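Local coordinates for NAD-dependent aldehyde dehydrogenase (Sinorhizobium meliloti, PDB 3U4J), which probably catalyses the NAD- or NADP-dependent oxidation of aldehydes and forms a tetramer, at residues 133-138 against 481-485; 169-175 against 197-203; 233-239 against 259-265. All coordinates share one frame; numbering follows the deposited sequence.

Contact 1. Residues 133-138 against 481-485; sequences YAAGQA and GRYGF
R482 reaches across to Q137 and closes on one oxygen with two nitrogens, side-on: NE lies 3.1 Å from Q137 OE1 and NH2 of the same arginine 3.3 Å from that OE1. The oxygen sits in the guanidinium plane, at its edge, but the match is not mutual. Both donors come to the amide from the same face, NE standing 35° above the carbonyl plane, and the two flat groups are turned 49° against each other. R482, extended from CG to NE, spans the distance to the Q137 amide, whose own chain is bent at chi2. The pair lies at a subunit interface, where NH1 of R482 forms a salt bridge with E142 of the second subunit. Within the aldehyde dehydrogenase fold the contact joins the end of helix 117-138 to the short helix 483-487, which leads into strand 489-497. Deeper in, the F485 ring meets the first helix obliquely, its CE2 3.4 Å from Q137 CB and its CZ 3.6 Å from A134 O; W184 of helix 174-187 also meets this ring. Y133, with CG anti to its own N (chi1 173°), sends its ring along G481. The hydroxyl OH stands 3.2 Å from G481 C, and G481 O lies in the ring plane, 3.5 Å from Y133 CE2. That carbonyl takes its hydrogen bond from W184 NE1.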
loop_
_atom_site.group_PDB
_atom_site.type_symbol
_atom_site.label_atom_id
_atom_site.label_comp_id
_atom_site.label_asym_id
_atom_site.label_seq_id
_atom_site.Cartn_x
_atom_site.Cartn_y
_atom_site.Cartn_z
ATOM N N TYR A 133 -8.901 3.790 16.985
ATOM C CA TYR A 133 -8.335 3.242 15.753
ATOM C C TYR A 133 -8.249 4.314 14.661
ATOM O O TYR A 133 -7.219 4.458 13.978
ATOM C CB TYR A 133 -9.155 2.037 15.232
ATOM C CG TYR A 133 -8.646 1.609 13.863
ATOM C CD1 TYR A 133 -7.646 0.640 13.722
ATOM C CD2 TYR A 133 -9.145 2.206 12.702
ATOM C CE1 TYR A 133 -7.172 0.295 12.447
ATOM C CE2 TYR A 133 -8.659 1.871 11.435
ATOM C CZ TYR A 133 -7.683 0.928 11.325
ATOM O OH TYR A 133 -7.216 0.632 10.066
ATOM N N ALA A 134 -9.350 5.045 14.466
ATOM C CA ALA A 134 -9.428 6.054 13.385
ATOM C C ALA A 134 -8.483 7.204 13.661
ATOM O O ALA A 134 -7.803 7.702 12.759
ATOM C CB ALA A 134 -10.881 6.567 13.259
ATOM N N ALA A 135 -8.412 7.610 14.929
ATOM C CA ALA A 135 -7.470 8.678 15.319
ATOM C C ALA A 135 -6.040 8.269 15.006
ATOM O O ALA A 135 -5.248 9.083 14.545
ATOM C CB ALA A 135 -7.615 9.014 16.810
ATOM N N GLY A 136 -5.696 7.016 15.280
ATOM C CA GLY A 136 -4.330 6.512 14.989
ATOM C C GLY A 136 -4.024 6.592 13.501
ATOM O O GLY A 136 -2.949 7.060 13.107
ATOM N N GLN A 137 -4.975 6.154 12.667
ATOM C CA GLN A 137 -4.774 6.099 11.220
ATOM C C GLN A 137 -4.844 7.453 10.532
ATOM O O GLN A 137 -4.189 7.637 9.507
ATOM C CB GLN A 137 -5.779 5.129 10.564
ATOM C CG GLN A 137 -5.488 3.634 10.867
ATOM C CD GLN A 137 -4.044 3.281 10.516
ATOM O OE1 GLN A 137 -3.674 3.273 9.349
ATOM N NE2 GLN A 137 -3.216 3.031 11.534
ATOM N N ALA A 138 -5.626 8.375 11.093
ATOM C CA ALA A 138 -5.875 9.679 10.489
ATOM C C ALA A 138 -4.587 10.439 10.205
ATOM O O ALA A 138 -4.491 11.118 9.190
ATOM C CB ALA A 138 -6.834 10.552 11.367
ATOM N N GLY A 481 -11.443 0.312 8.828
ATOM C CA GLY A 481 -10.044 0.067 8.460
ATOM C C GLY A 481 -9.420 1.271 7.766
ATOM O O GLY A 481 -9.707 2.407 8.127
ATOM N N ARG A 482 -8.593 1.000 6.756
ATOM C CA ARG A 482 -8.036 2.031 5.882
ATOM C C ARG A 482 -9.039 2.409 4.796
ATOM O O ARG A 482 -8.923 3.458 4.199
ATOM C CB ARG A 482 -6.745 1.542 5.216
ATOM C CG ARG A 482 -5.679 1.243 6.244
ATOM C CD ARG A 482 -4.267 1.232 5.695
ATOM N NE ARG A 482 -3.340 1.525 6.801
ATOM C CZ ARG A 482 -2.249 0.816 7.108
ATOM N NH1 ARG A 482 -1.892 -0.247 6.385
ATOM N NH2 ARG A 482 -1.487 1.190 8.135
ATOM N N TYR A 483 -10.015 1.539 4.537
ATOM C CA TYR A 483 -10.930 1.763 3.415
ATOM C C TYR A 483 -11.834 2.969 3.631
ATOM O O TYR A 483 -12.103 3.728 2.672
ATOM C CB TYR A 483 -11.778 0.506 3.133
ATOM C CG TYR A 483 -10.959 -0.595 2.441
ATOM C CD1 TYR A 483 -11.143 -0.880 1.083
ATOM C CD2 TYR A 483 -9.995 -1.330 3.146
ATOM C CE1 TYR A 483 -10.370 -1.860 0.447
ATOM C CE2 TYR A 483 -9.234 -2.336 2.518
ATOM C CZ TYR A 483 -9.428 -2.595 1.182
ATOM O OH TYR A 483 -8.674 -3.573 0.552
ATOM N N GLY A 484 -12.298 3.154 4.877
ATOM C CA GLY A 484 -13.225 4.246 5.142
ATOM C C GLY A 484 -12.583 5.593 4.848
ATOM O O GLY A 484 -13.271 6.533 4.431
ATOM N N PHE A 485 -11.266 5.714 5.023
ATOM C CA PHE A 485 -10.645 7.015 4.730
ATOM C C PHE A 485 -10.706 7.347 3.253
ATOM O O PHE A 485 -10.839 8.521 2.889
ATOM C CB PHE A 485 -9.226 7.119 5.261
ATOM C CG PHE A 485 -9.145 6.973 6.757
ATOM C CD1 PHE A 485 -9.556 8.003 7.592
ATOM C CD2 PHE A 485 -8.677 5.791 7.325
ATOM C CE1 PHE A 485 -9.489 7.863 8.969
ATOM C CE2 PHE A 485 -8.612 5.645 8.700
ATOM C CZ PHE A 485 -9.021 6.681 9.524
#

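Contact 2. Residues 169-175 against 197-203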
loop_
_atom_site.group_PDB
_atom_site.type_symbol
_atom_site.label_atom_id
_atom_site.label_comp_id
_atom_site.label_asym_id
_atom_site.label_seq_id
_atom_site.Cartn_x
_atom_site.Cartn_y
_atom_site.Cartn_z
ATOM N N THR A 169 -28.041 8.056 10.132
ATOM C CA THR A 169 -27.827 6.807 10.862
ATOM C C THR A 169 -29.144 6.181 11.341
ATOM O O THR A 169 -30.129 6.901 11.533
ATOM C CB THR A 169 -26.842 7.004 12.020
ATOM O OG1 THR A 169 -27.430 7.849 13.029
ATOM C CG2 THR A 169 -25.541 7.620 11.484
ATOM N N PRO A 170 -29.181 4.841 11.496
ATOM C CA PRO A 170 -30.427 4.128 11.847
ATOM C C PRO A 170 -30.625 3.952 13.338
ATOM O O PRO A 170 -29.729 4.282 14.131
ATOM C CB PRO A 170 -30.232 2.757 11.200
ATOM C CG PRO A 170 -28.782 2.507 11.369
ATOM C CD PRO A 170 -28.084 3.888 11.232
ATOM N N TRP A 171 -31.794 3.424 13.716
ATOM C CA TRP A 171 -32.162 3.284 15.128
ATOM C C TRP A 171 -31.608 2.024 15.798
ATOM O O TRP A 171 -31.673 1.889 17.012
ATOM C CB TRP A 171 -33.686 3.309 15.257
ATOM C CG TRP A 171 -34.417 2.407 14.250
ATOM C CD1 TRP A 171 -35.051 2.794 13.082
ATOM C CD2 TRP A 171 -34.584 0.984 14.343
ATOM N NE1 TRP A 171 -35.598 1.683 12.453
ATOM C CE2 TRP A 171 -35.344 0.570 13.218
ATOM C CE3 TRP A 171 -34.190 0.025 15.280
ATOM C CZ2 TRP A 171 -35.693 -0.767 13.004
ATOM C CZ3 TRP A 171 -34.572 -1.311 15.081
ATOM C CH2 TRP A 171 -35.312 -1.684 13.950
ATOM N N ASN A 172 -31.051 1.109 15.025
ATOM C CA ASN A 172 -30.642 -0.158 15.625
ATOM C C ASN A 172 -29.296 -0.121 16.339
ATOM O O ASN A 172 -29.137 -0.778 17.372
ATOM C CB ASN A 172 -30.727 -1.308 14.624
ATOM C CG ASN A 172 -29.770 -1.156 13.422
ATOM O OD1 ASN A 172 -29.297 -0.055 13.092
ATOM N ND2 ASN A 172 -29.500 -2.280 12.747
ATOM N N PHE A 173 -28.345 0.624 15.786
ATOM C CA PHE A 173 -27.017 0.784 16.412
ATOM C C PHE A 173 -26.569 2.246 16.298
ATOM O O PHE A 173 -25.629 2.557 15.562
ATOM C CB PHE A 173 -25.967 -0.105 15.729
ATOM C CG PHE A 173 -26.219 -1.578 15.864
ATOM C CD1 PHE A 173 -25.848 -2.253 17.018
ATOM C CD2 PHE A 173 -26.806 -2.281 14.824
ATOM C CE1 PHE A 173 -26.082 -3.654 17.140
ATOM C CE2 PHE A 173 -27.053 -3.665 14.922
ATOM C CZ PHE A 173 -26.676 -4.347 16.081
ATOM N N PRO A 174 -27.248 3.147 17.002
ATOM C CA PRO A 174 -26.990 4.560 16.712
ATOM C C PRO A 174 -25.569 4.973 17.035
ATOM O O PRO A 174 -24.938 5.638 16.205
ATOM C CB PRO A 174 -27.966 5.306 17.619
ATOM C CG PRO A 174 -29.039 4.299 17.931
ATOM C CD PRO A 174 -28.279 2.984 18.032
ATOM N N PHE A 175 -25.052 4.570 18.194
ATOM C CA PHE A 175 -23.743 5.064 18.592
ATOM C C PHE A 175 -22.668 4.413 17.734
ATOM O O PHE A 175 -21.685 5.062 17.319
ATOM C CB PHE A 175 -23.489 4.850 20.095
ATOM C CG PHE A 175 -22.470 5.815 20.688
ATOM C CD1 PHE A 175 -22.741 7.186 20.766
ATOM C CD2 PHE A 175 -21.262 5.354 21.202
ATOM C CE1 PHE A 175 -21.840 8.071 21.345
ATOM C CE2 PHE A 175 -20.314 6.255 21.778
ATOM C CZ PHE A 175 -20.606 7.586 21.855
ATOM N N SER A 197 -31.584 8.677 13.895
ATOM C CA SER A 197 -32.991 8.347 13.841
ATOM C C SER A 197 -33.815 9.171 14.834
ATOM O O SER A 197 -33.381 9.446 15.943
ATOM C CB SER A 197 -33.194 6.863 14.153
ATOM O OG SER A 197 -34.568 6.615 14.331
ATOM N N GLU A 198 -35.026 9.522 14.413
ATOM C CA GLU A 198 -36.054 10.140 15.270
ATOM C C GLU A 198 -36.299 9.383 16.561
ATOM O O GLU A 198 -36.726 9.983 17.557
ATOM C CB GLU A 198 -37.377 10.228 14.496
ATOM C CG GLU A 198 -37.973 8.843 14.189
ATOM C CD GLU A 198 -39.022 8.865 13.068
ATOM O OE1 GLU A 198 -40.199 8.618 13.388
ATOM O OE2 GLU A 198 -38.670 9.134 11.890
ATOM N N PHE A 199 -36.105 8.063 16.544
ATOM C CA PHE A 199 -36.232 7.261 17.770
ATOM C C PHE A 199 -35.048 7.309 18.747
ATOM O O PHE A 199 -35.213 6.947 19.910
ATOM C CB PHE A 199 -36.466 5.769 17.456
ATOM C CG PHE A 199 -37.682 5.506 16.610
ATOM C CD1 PHE A 199 -38.934 5.992 16.994
ATOM C CD2 PHE A 199 -37.578 4.783 15.442
ATOM C CE1 PHE A 199 -40.079 5.743 16.218
ATOM C CE2 PHE A 199 -38.709 4.523 14.649
ATOM C CZ PHE A 199 -39.963 5.011 15.037
ATOM N N THR A 200 -33.865 7.684 18.276
ATOM C CA THR A 200 -32.632 7.365 19.025
ATOM C C THR A 200 -31.567 8.443 18.835
ATOM O O THR A 200 -30.480 8.187 18.322
ATOM C CB THR A 200 -32.037 6.004 18.615
ATOM O OG1 THR A 200 -31.879 5.963 17.195
ATOM C CG2 THR A 200 -32.954 4.833 19.025
ATOM N N SER A 201 -31.880 9.657 19.246
ATOM C CA SER A 201 -30.970 10.750 18.982
ATOM C C SER A 201 -30.039 11.089 20.140
ATOM O O SER A 201 -29.104 11.838 19.962
ATOM C CB SER A 201 -31.768 11.979 18.543
ATOM O OG SER A 201 -32.402 11.713 17.304
ATOM N N GLY A 202 -30.290 10.528 21.312
ATOM C CA GLY A 202 -29.609 10.955 22.529
ATOM C C GLY A 202 -28.113 10.701 22.499
ATOM O O GLY A 202 -27.318 11.617 22.751
ATOM N N THR A 203 -27.691 9.475 22.182
ATOM C CA THR A 203 -26.223 9.251 22.173
ATOM C C THR A 203 -25.488 10.028 21.072
ATOM O O THR A 203 -24.319 10.392 21.257
ATOM C CB THR A 203 -25.801 7.751 22.183
ATOM O OG1 THR A 203 -26.293 7.120 21.017
ATOM C CG2 THR A 203 -26.320 7.066 23.407
HETATM O O HOH W 1 -29.507 6.897 14.992
#
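The two loops run closest at W171 and S197, whose CA atoms are 5.3 Å apart, and approach again where F175 and T203 lie at the starts of their helices. One water binds them together, donating to P170 O, accepting from S197 N at 2.9 Å, and hydrogen-bonded to T169 OG1. S197 OG touches W171 CB at 3.5 Å and accepts from F199 N, an ST turn within the type I turn 197-200. F199 lies alongside W171, its edge toward the face of the indole five-membered ring in an offset edge-to-face pair with planes at 74°. Both loops follow parallel strands, 153-168 and 191-195, of the Rossmann-like sheet, and helix 174-187 makes the crossover between those strands. P174 CG packs at a right angle against T200, 3.4 Å from OG1 of that threonine. With CG roughly opposite the backbone N (chi1 -156°), F175 brings CD1 to 3.4 Å from T203 CB, with T203 O in the ring plane at the edge; T203 OG1 bonds to E109. An alanine at F175 would remove the ring and is likely to open a gap beside T203 CB and against I124 and C127 of helix 117-138.

Contact 3. Residues 233-239 against 259-265; sequences QVLAEDP and IAARTVK
A Schellman motif ends helix 250-261, and the chain emerging from it packs against the last turn of helix 231-237. V264, at positive phi, is the C-prime residue: K265 N returns to A260 O and V264 N to A261 O. A260 O also accepts from T263 N, the two donors arriving from opposite faces of its carbonyl plane. After this turn K265 points back across the contact. Its chain lies over the end of the neighbouring helix, CE 3.2 Å from A236 O, and bends at chi3 (-102°) and chi4, which carries the ammonium past the helix end to the backbone beyond it. There NZ donates to D238 O at 2.8 Å, from 36° above the carbonyl plane, and also bonds to V241 O; these two main-chain oxygens and a water probably help to stabilise the charge. That water accepts from NZ, donates to E237 O and donates to T263 OG1, 2.7 Å from that hydroxyl. T263 OG1 in turn donates to a second water, which gives its own hydrogens to A236 O at 2.9 Å and I259 O at 2.7 Å. The threonine hydroxyl is thereby a relay between two waters that serve carbonyls at the ends of both helices. The apolar side of the contact is carried by I259. Its CG2 branch, anti to the backbone N, presses on A236 CB at 3.7 Å and lies 4.0 Å from E237 OE1, while CD1 at the end of the other branch reaches Q233 NE2. Small alanines let the backbones come close, A236 and A260 having CA atoms 4.9 Å apart. Helices 231-237 and 250-261, lying before and after strand 243-247 and followed by the parallel strand 266-270, are consistent with the Rossmann-type nucleotide-binding domain of aldehyde dehydrogenases.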
loop_
_atom_site.group_PDB
_atom_site.type_symbol
_atom_site.label_atom_id
_atom_site.label_comp_id
_atom_site.label_asym_id
_atom_site.label_seq_id
_atom_site.Cartn_x
_atom_site.Cartn_y
_atom_site.Cartn_z
ATOM N N GLN A 233 -33.985 14.546 2.557
ATOM C CA GLN A 233 -34.056 15.300 1.291
ATOM C C GLN A 233 -33.085 16.476 1.247
ATOM O O GLN A 233 -32.409 16.674 0.243
ATOM C CB GLN A 233 -35.480 15.795 0.998
ATOM C CG GLN A 233 -36.441 14.686 0.623
ATOM C CD GLN A 233 -37.652 15.149 -0.178
ATOM O OE1 GLN A 233 -38.283 16.181 0.128
ATOM N NE2 GLN A 233 -38.003 14.368 -1.204
ATOM N N VAL A 234 -33.007 17.253 2.324
ATOM C CA VAL A 234 -32.090 18.393 2.331
ATOM C C VAL A 234 -30.641 17.938 2.151
ATOM O O VAL A 234 -29.944 18.461 1.291
ATOM C CB VAL A 234 -32.231 19.276 3.581
ATOM C CG1 VAL A 234 -31.055 20.300 3.668
ATOM C CG2 VAL A 234 -33.582 19.992 3.560
ATOM N N LEU A 235 -30.202 16.958 2.941
ATOM C CA LEU A 235 -28.815 16.460 2.823
ATOM C C LEU A 235 -28.511 15.916 1.424
ATOM O O LEU A 235 -27.429 16.158 0.881
ATOM C CB LEU A 235 -28.494 15.429 3.908
ATOM C CG LEU A 235 -28.434 16.033 5.323
ATOM C CD1 LEU A 235 -28.284 14.931 6.364
ATOM C CD2 LEU A 235 -27.310 17.081 5.449
ATOM N N ALA A 236 -29.489 15.237 0.815
ATOM C CA ALA A 236 -29.266 14.675 -0.512
ATOM C C ALA A 236 -29.405 15.685 -1.671
ATOM O O ALA A 236 -28.826 15.474 -2.764
ATOM C CB ALA A 236 -30.149 13.445 -0.712
ATOM N N GLU A 237 -30.139 16.783 -1.455
ATOM C CA GLU A 237 -30.209 17.805 -2.523
ATOM C C GLU A 237 -29.390 19.091 -2.332
ATOM O O GLU A 237 -29.082 19.757 -3.316
ATOM C CB GLU A 237 -31.651 18.074 -3.012
ATOM C CG GLU A 237 -32.699 18.172 -1.933
ATOM C CD GLU A 237 -34.153 18.230 -2.466
ATOM O OE1 GLU A 237 -34.659 17.221 -3.022
ATOM O OE2 GLU A 237 -34.792 19.289 -2.281
ATOM N N ASP A 238 -28.983 19.426 -1.107
ATOM C CA ASP A 238 -28.345 20.724 -0.887
ATOM C C ASP A 238 -27.019 20.841 -1.669
ATOM O O ASP A 238 -26.176 19.965 -1.562
ATOM C CB ASP A 238 -28.114 20.971 0.614
ATOM C CG ASP A 238 -27.736 22.408 0.919
ATOM O OD1 ASP A 238 -28.530 23.069 1.600
ATOM O OD2 ASP A 238 -26.677 22.901 0.486
ATOM N N PRO A 239 -26.829 21.921 -2.447
ATOM C CA PRO A 239 -25.581 22.118 -3.212
ATOM C C PRO A 239 -24.304 22.226 -2.371
ATOM O O PRO A 239 -23.213 22.031 -2.909
ATOM C CB PRO A 239 -25.804 23.462 -3.920
ATOM C CG PRO A 239 -27.277 23.624 -3.972
ATOM C CD PRO A 239 -27.827 22.971 -2.742
ATOM N N ILE A 259 -31.958 10.783 -5.543
ATOM C CA ILE A 259 -31.968 12.249 -5.358
ATOM C C ILE A 259 -30.555 12.804 -5.463
ATOM O O ILE A 259 -30.295 13.770 -6.197
ATOM C CB ILE A 259 -32.579 12.634 -3.991
ATOM C CG1 ILE A 259 -34.082 12.329 -3.993
ATOM C CG2 ILE A 259 -32.272 14.104 -3.666
ATOM C CD1 ILE A 259 -34.713 12.234 -2.598
ATOM N N ALA A 260 -29.631 12.158 -4.742
ATOM C CA ALA A 260 -28.214 12.546 -4.775
ATOM C C ALA A 260 -27.609 12.459 -6.150
ATOM O O ALA A 260 -26.755 13.279 -6.509
ATOM C CB ALA A 260 -27.365 11.709 -3.757
ATOM N N ALA A 261 -28.020 11.475 -6.938
ATOM C CA ALA A 261 -27.453 11.357 -8.289
ATOM C C ALA A 261 -27.817 12.574 -9.162
ATOM O O ALA A 261 -27.089 12.919 -10.099
ATOM C CB ALA A 261 -27.890 10.077 -8.934
ATOM N N ARG A 262 -28.930 13.233 -8.834
ATOM C CA ARG A 262 -29.330 14.431 -9.608
ATOM C C ARG A 262 -28.271 15.503 -9.582
ATOM O O ARG A 262 -28.178 16.305 -10.499
ATOM C CB ARG A 262 -30.659 15.009 -9.134
ATOM C CG ARG A 262 -31.778 14.058 -9.242
ATOM C CD ARG A 262 -33.070 14.628 -8.682
ATOM N NE ARG A 262 -34.037 13.544 -8.540
ATOM C CZ ARG A 262 -35.113 13.568 -7.761
ATOM N NH1 ARG A 262 -35.399 14.626 -7.011
ATOM N NH2 ARG A 262 -35.898 12.506 -7.713
ATOM N N THR A 263 -27.432 15.524 -8.562
ATOM C CA THR A 263 -26.412 16.563 -8.561
ATOM C C THR A 263 -24.997 16.023 -8.523
ATOM O O THR A 263 -24.074 16.744 -8.154
ATOM C CB THR A 263 -26.652 17.651 -7.463
ATOM O OG1 THR A 263 -26.745 17.036 -6.169
ATOM C CG2 THR A 263 -27.967 18.448 -7.759
ATOM N N VAL A 264 -24.816 14.770 -8.956
ATOM C CA VAL A 264 -23.479 14.120 -8.942
ATOM C C VAL A 264 -22.894 14.086 -7.513
ATOM O O VAL A 264 -21.697 14.243 -7.297
ATOM C CB VAL A 264 -22.451 14.784 -9.933
ATOM C CG1 VAL A 264 -21.346 13.793 -10.310
ATOM C CG2 VAL A 264 -23.123 15.268 -11.194
ATOM N N LYS A 265 -23.758 13.889 -6.527
ATOM C CA LYS A 265 -23.326 13.955 -5.136
ATOM C C LYS A 265 -22.798 12.573 -4.789
ATOM O O LYS A 265 -23.470 11.607 -5.111
ATOM C CB LYS A 265 -24.542 14.320 -4.274
ATOM C CG LYS A 265 -24.232 15.266 -3.125
ATOM C CD LYS A 265 -25.469 15.580 -2.279
ATOM C CE LYS A 265 -26.026 16.945 -2.616
ATOM N NZ LYS A 265 -24.961 17.869 -3.053
HETATM O O HOH W 2 -29.159 16.130 -5.578
HETATM O O HOH W 3 -27.020 19.288 -4.630
#

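All three contacts belong to the aldehyde dehydrogenase fold, yet none touches another. Contacts 2 and 3 follow one another along the chain and come nearest, about 8 Å between closest atoms with centres about 23 Å apart; contact 2 joins the loops leading from strands into helices, contact 3 the ends of two later helices of the same Rossmann-like domain. Contact 1 spans both in sequence, its segments 343 residues apart, and its centre lies about 23 Å from that of contact 2 and about 26 Å from that of contact 3. Helix 174-187 connects contacts 1 and 2: it begins at P174 and carries W184 to F485. Contacts 1 and 3 also meet other subunits, whereas contact 2 is internal. The calcium site at L17 and E50 is remote from all three.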